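Local coordinates for malic enzyme (PDB 3NV9), which probably catalyses the oxidative decarboxylation of malate to pyruvate with NAD or NADP as acceptor, at residues A[216-228]-A[238-252]. Numbering follows the deposited sequence.
Sequences DIHECRMVFIGAG and IVTAGADPKKIVMFD. With SO4 (sulfate ion), chain G.
The H218 imidazole lies over the side chain of D244: CB of D244 sits 3.8 Å from the ring centroid, almost on the ring normal, and ring and carboxylate planes differ by 18°, which defines a CH-pi contact continued as a stack. K247 reaches the same corner with its chain bent only at the last torsion, and its NZ donates to H218 O (2.6 Å) in the carbonyl plane while pairing with the anti lone pair of D244 OD2 at 2.8 Å. E219 OE2 adds a long salt bridge to K247 NZ (3.9 Å). Beyond this end, strands 222-225 and 248-252 run nearly parallel in a ladder from M222 N to K247 O through G226 N to F251 O; its straightest bond is F224 N to V249 O (169°). On one sheet face F224 CZ meets I238 CD1 (4.0 Å) and M222 SD meets I238 CG2, so helix 229-240 packs over its flanking strands in a right-handed beta-alpha-beta crossover of the Rossmann fold. On the other, V223 CG1 touches F251 CE1 (3.7 Å). At the C-terminal strand ends a sulfate, probably from the crystallisation liquor, takes weak bonds from A227 N, consistent with where Rossmann folds accept a dinucleotide phosphate, whereas a lysine-to-carbonyl hydrogen bond ties the opposite end.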
loop_
_atom_site.group_PDB
_atom_site.type_symbol
_atom_site.label_atom_id
_atom_site.label_comp_id
_atom_site.label_asym_id
_atom_site.label_seq_id
_atom_site.Cartn_x
_atom_site.Cartn_y
_atom_site.Cartn_z
ATOM N N ASP A 216 35.427 0.892 -28.391
ATOM C CA ASP A 216 35.133 -0.427 -27.874
ATOM C C ASP A 216 35.170 -0.343 -26.337
ATOM O O ASP A 216 36.081 0.276 -25.761
ATOM C CB ASP A 216 36.184 -1.415 -28.446
ATOM C CG ASP A 216 36.114 -2.819 -27.831
ATOM O OD1 ASP A 216 35.027 -3.279 -27.401
ATOM O OD2 ASP A 216 37.161 -3.518 -27.824
ATOM N N ILE A 217 34.177 -0.949 -25.675
ATOM C CA ILE A 217 34.052 -0.902 -24.214
ATOM C C ILE A 217 35.332 -1.287 -23.448
ATOM O O ILE A 217 35.704 -0.607 -22.438
ATOM C CB ILE A 217 32.821 -1.675 -23.710
ATOM C CG1 ILE A 217 32.452 -1.247 -22.277
ATOM C CG2 ILE A 217 32.957 -3.219 -23.933
ATOM C CD1 ILE A 217 31.177 -1.913 -21.756
ATOM N N HIS A 218 36.012 -2.331 -23.954
ATOM C CA HIS A 218 37.190 -2.950 -23.325
ATOM C C HIS A 218 38.456 -2.107 -23.509
ATOM O O HIS A 218 39.490 -2.369 -22.869
ATOM C CB HIS A 218 37.405 -4.367 -23.901
ATOM C CG HIS A 218 38.391 -5.196 -23.145
ATOM N ND1 HIS A 218 39.753 -5.119 -23.366
ATOM C CD2 HIS A 218 38.215 -6.147 -22.190
ATOM C CE1 HIS A 218 40.375 -5.972 -22.566
ATOM N NE2 HIS A 218 39.464 -6.607 -21.842
ATOM N N GLU A 219 38.383 -1.123 -24.398
ATOM C CA GLU A 219 39.540 -0.295 -24.711
ATOM C C GLU A 219 39.452 1.116 -24.091
ATOM O O GLU A 219 40.350 1.951 -24.328
ATOM C CB GLU A 219 39.813 -0.261 -26.232
ATOM C CG GLU A 219 40.168 -1.703 -26.869
ATOM C CD GLU A 219 41.459 -2.398 -26.256
ATOM O OE1 GLU A 219 42.544 -1.738 -26.226
ATOM O OE2 GLU A 219 41.391 -3.601 -25.817
ATOM N N CYS A 220 38.402 1.358 -23.283
ATOM C CA CYS A 220 38.212 2.635 -22.546
ATOM C C CYS A 220 38.755 2.751 -21.117
ATOM O O CYS A 220 38.493 1.917 -20.266
ATOM C CB CYS A 220 36.753 3.026 -22.513
ATOM S SG CYS A 220 36.094 3.353 -24.130
ATOM N N ARG A 221 39.472 3.829 -20.846
ATOM C CA ARG A 221 39.825 4.099 -19.486
ATOM C C ARG A 221 38.630 4.773 -18.786
ATOM O O ARG A 221 38.133 5.831 -19.202
ATOM C CB ARG A 221 41.101 4.969 -19.428
ATOM C CG ARG A 221 42.430 4.263 -19.871
ATOM C CD ARG A 221 43.665 5.173 -19.488
ATOM N NE ARG A 221 43.641 5.367 -18.040
ATOM C CZ ARG A 221 43.381 6.517 -17.414
ATOM N NH1 ARG A 221 43.172 7.653 -18.077
ATOM N NH2 ARG A 221 43.304 6.519 -16.097
ATOM N N MET A 222 38.194 4.170 -17.700
ATOM C CA MET A 222 37.042 4.688 -16.974
ATOM C C MET A 222 37.389 5.062 -15.529
ATOM O O MET A 222 37.936 4.216 -14.799
ATOM C CB MET A 222 35.935 3.650 -17.017
ATOM C CG MET A 222 35.512 3.326 -18.453
ATOM S SD MET A 222 34.145 2.198 -18.350
ATOM C CE MET A 222 34.071 1.582 -20.070
ATOM N N VAL A 223 37.092 6.315 -15.140
ATOM C CA VAL A 223 37.249 6.776 -13.745
ATOM C C VAL A 223 35.882 6.937 -13.009
ATOM O O VAL A 223 35.041 7.719 -13.451
ATOM C CB VAL A 223 37.986 8.121 -13.663
ATOM C CG1 VAL A 223 38.169 8.578 -12.165
ATOM C CG2 VAL A 223 39.326 8.048 -14.389
ATOM N N PHE A 224 35.701 6.230 -11.888
ATOM C CA PHE A 224 34.516 6.328 -11.066
ATOM C C PHE A 224 34.696 7.182 -9.792
ATOM O O PHE A 224 35.506 6.837 -8.946
ATOM C CB PHE A 224 34.041 4.942 -10.685
ATOM C CG PHE A 224 33.576 4.126 -11.858
ATOM C CD1 PHE A 224 34.501 3.519 -12.715
ATOM C CD2 PHE A 224 32.210 3.915 -12.087
ATOM C CE1 PHE A 224 34.061 2.715 -13.824
ATOM C CE2 PHE A 224 31.750 3.111 -13.169
ATOM C CZ PHE A 224 32.674 2.532 -14.058
ATOM N N ILE A 225 33.978 8.309 -9.695
ATOM C CA ILE A 225 34.099 9.219 -8.536
ATOM C C ILE A 225 32.999 8.838 -7.545
ATOM O O ILE A 225 31.784 9.094 -7.806
ATOM C CB ILE A 225 33.926 10.724 -8.879
ATOM C CG1 ILE A 225 34.709 11.155 -10.134
ATOM C CG2 ILE A 225 34.192 11.639 -7.641
ATOM C CD1 ILE A 225 36.160 11.075 -10.059
ATOM N N GLY A 226 33.415 8.180 -6.456
ATOM C CA GLY A 226 32.497 7.731 -5.405
ATOM C C GLY A 226 32.456 6.215 -5.346
ATOM O O GLY A 226 32.446 5.568 -6.382
ATOM N N ALA A 227 32.437 5.653 -4.141
ATOM C CA ALA A 227 32.315 4.226 -3.935
ATOM C C ALA A 227 31.018 3.856 -3.239
ATOM O O ALA A 227 30.943 2.820 -2.563
ATOM C CB ALA A 227 33.455 3.715 -3.125
ATOM N N GLY A 228 29.983 4.665 -3.436
ATOM C CA GLY A 228 28.673 4.331 -2.887
ATOM C C GLY A 228 28.059 3.101 -3.527
ATOM O O GLY A 228 28.678 2.457 -4.385
ATOM N N ILE A 238 29.326 -2.931 -15.536
ATOM C CA ILE A 238 30.096 -2.415 -16.679
ATOM C C ILE A 238 31.284 -3.324 -17.060
ATOM O O ILE A 238 31.579 -3.476 -18.269
ATOM C CB ILE A 238 30.507 -0.963 -16.462
ATOM C CG1 ILE A 238 29.297 -0.043 -16.727
ATOM C CG2 ILE A 238 31.678 -0.511 -17.374
ATOM C CD1 ILE A 238 29.383 1.382 -16.040
ATOM N N VAL A 239 31.919 -3.909 -16.021
ATOM C CA VAL A 239 32.915 -4.996 -16.137
ATOM C C VAL A 239 32.237 -6.237 -16.706
ATOM O O VAL A 239 32.619 -6.664 -17.760
ATOM C CB VAL A 239 33.775 -5.217 -14.816
ATOM C CG1 VAL A 239 34.497 -6.572 -14.775
ATOM C CG2 VAL A 239 34.796 -4.105 -14.674
ATOM N N THR A 240 31.162 -6.731 -16.114
ATOM C CA THR A 240 30.537 -7.957 -16.634
ATOM C C THR A 240 30.151 -7.798 -18.125
ATOM O O THR A 240 30.254 -8.752 -18.884
ATOM C CB THR A 240 29.310 -8.337 -15.849
ATOM O OG1 THR A 240 29.650 -8.471 -14.473
ATOM C CG2 THR A 240 28.695 -9.622 -16.358
ATOM N N ALA A 241 29.758 -6.579 -18.516
ATOM C CA ALA A 241 29.355 -6.261 -19.889
ATOM C C ALA A 241 30.530 -6.112 -20.855
ATOM O O ALA A 241 30.327 -5.981 -22.061
ATOM C CB ALA A 241 28.459 -4.999 -19.938
ATOM N N GLY A 242 31.740 -6.113 -20.313
ATOM C CA GLY A 242 32.948 -6.234 -21.152
ATOM C C GLY A 242 34.060 -5.220 -20.986
ATOM O O GLY A 242 34.975 -5.201 -21.801
ATOM N N ALA A 243 33.995 -4.358 -19.965
ATOM C CA ALA A 243 35.076 -3.373 -19.784
ATOM C C ALA A 243 36.325 -4.088 -19.273
ATOM O O ALA A 243 36.257 -5.207 -18.787
ATOM C CB ALA A 243 34.674 -2.245 -18.844
ATOM N N ASP A 244 37.478 -3.451 -19.402
ATOM C CA ASP A 244 38.718 -4.037 -18.867
ATOM C C ASP A 244 38.916 -3.593 -17.410
ATOM O O ASP A 244 39.133 -2.407 -17.175
ATOM C CB ASP A 244 39.887 -3.509 -19.697
ATOM C CG ASP A 244 41.191 -4.253 -19.410
ATOM O OD1 ASP A 244 41.233 -4.995 -18.400
ATOM O OD2 ASP A 244 42.162 -4.096 -20.212
ATOM N N PRO A 245 38.896 -4.520 -16.433
ATOM C CA PRO A 245 39.113 -4.046 -15.049
ATOM C C PRO A 245 40.436 -3.298 -14.848
ATOM O O PRO A 245 40.498 -2.396 -14.022
ATOM C CB PRO A 245 39.075 -5.331 -14.202
ATOM C CG PRO A 245 38.434 -6.347 -15.036
ATOM C CD PRO A 245 38.737 -5.986 -16.484
ATOM N N LYS A 246 41.460 -3.619 -15.638
ATOM C CA LYS A 246 42.782 -2.993 -15.497
ATOM C C LYS A 246 42.758 -1.499 -15.884
ATOM O O LYS A 246 43.626 -0.698 -15.446
ATOM C CB LYS A 246 43.831 -3.719 -16.346
ATOM C CG LYS A 246 44.113 -5.208 -15.996
ATOM C CD LYS A 246 45.434 -5.663 -16.693
ATOM C CE LYS A 246 45.450 -7.153 -17.120
ATOM N NZ LYS A 246 45.267 -8.074 -15.959
ATOM N N LYS A 247 41.768 -1.124 -16.701
ATOM C CA LYS A 247 41.702 0.242 -17.232
ATOM C C LYS A 247 40.782 1.162 -16.394
ATOM O O LYS A 247 40.500 2.290 -16.793
ATOM C CB LYS A 247 41.226 0.230 -18.697
ATOM C CG LYS A 247 42.129 -0.511 -19.705
ATOM C CD LYS A 247 41.839 0.049 -21.123
ATOM C CE LYS A 247 42.453 -0.775 -22.274
ATOM N NZ LYS A 247 41.980 -2.194 -22.247
ATOM N N ILE A 248 40.329 0.653 -15.256
ATOM C CA ILE A 248 39.272 1.253 -14.431
ATOM C C ILE A 248 39.823 1.748 -13.062
ATOM O O ILE A 248 40.517 1.007 -12.376
ATOM C CB ILE A 248 38.132 0.200 -14.209
ATOM C CG1 ILE A 248 37.183 0.179 -15.408
ATOM C CG2 ILE A 248 37.298 0.501 -12.992
ATOM C CD1 ILE A 248 36.159 -0.862 -15.293
ATOM N N VAL A 249 39.521 2.984 -12.662
ATOM C CA VAL A 249 39.806 3.368 -11.286
ATOM C C VAL A 249 38.536 3.851 -10.571
ATOM O O VAL A 249 37.878 4.777 -11.075
ATOM C CB VAL A 249 40.715 4.620 -11.170
ATOM C CG1 VAL A 249 41.471 4.599 -9.845
ATOM C CG2 VAL A 249 41.574 4.855 -12.371
ATOM N N MET A 250 38.253 3.306 -9.391
ATOM C CA MET A 250 37.284 3.939 -8.473
ATOM C C MET A 250 37.904 4.795 -7.301
ATOM O O MET A 250 38.901 4.397 -6.701
ATOM C CB MET A 250 36.328 2.879 -7.946
ATOM C CG MET A 250 35.392 3.350 -6.894
ATOM S SD MET A 250 33.908 2.348 -6.966
ATOM C CE MET A 250 34.190 0.986 -5.897
ATOM N N PHE A 251 37.314 5.947 -6.968
ATOM C CA PHE A 251 37.751 6.710 -5.772
ATOM C C PHE A 251 36.685 6.767 -4.667
ATOM O O PHE A 251 35.494 6.970 -4.945
ATOM C CB PHE A 251 38.185 8.132 -6.111
ATOM C CG PHE A 251 39.383 8.218 -7.013
ATOM C CD1 PHE A 251 39.285 7.880 -8.382
ATOM C CD2 PHE A 251 40.630 8.671 -6.517
ATOM C CE1 PHE A 251 40.421 7.967 -9.233
ATOM C CE2 PHE A 251 41.779 8.789 -7.381
ATOM C CZ PHE A 251 41.677 8.432 -8.717
ATOM N N ASP A 252 37.105 6.573 -3.412
ATOM C CA ASP A 252 36.247 6.904 -2.281
ATOM C C ASP A 252 36.721 8.229 -1.634
ATOM O O ASP A 252 37.509 8.965 -2.255
ATOM C CB ASP A 252 36.170 5.733 -1.310
ATOM C CG ASP A 252 37.456 5.496 -0.599
ATOM O OD1 ASP A 252 38.377 6.305 -0.809
ATOM O OD2 ASP A 252 37.538 4.506 0.151
HETATM S S SO4 G . 32.571 7.162 -0.850
HETATM O O1 SO4 G . 33.160 7.988 -1.925
HETATM O O2 SO4 G . 32.861 5.729 -0.951
HETATM O O3 SO4 G . 33.043 7.585 0.495
HETATM O O4 SO4 G . 31.130 7.264 -1.032
HETATM O O HOH W 1 37.564 -0.658 -20.447
HETATM O O HOH W 2 43.948 -3.956 -24.501
HETATM O O HOH W 3 42.161 4.082 -15.752
#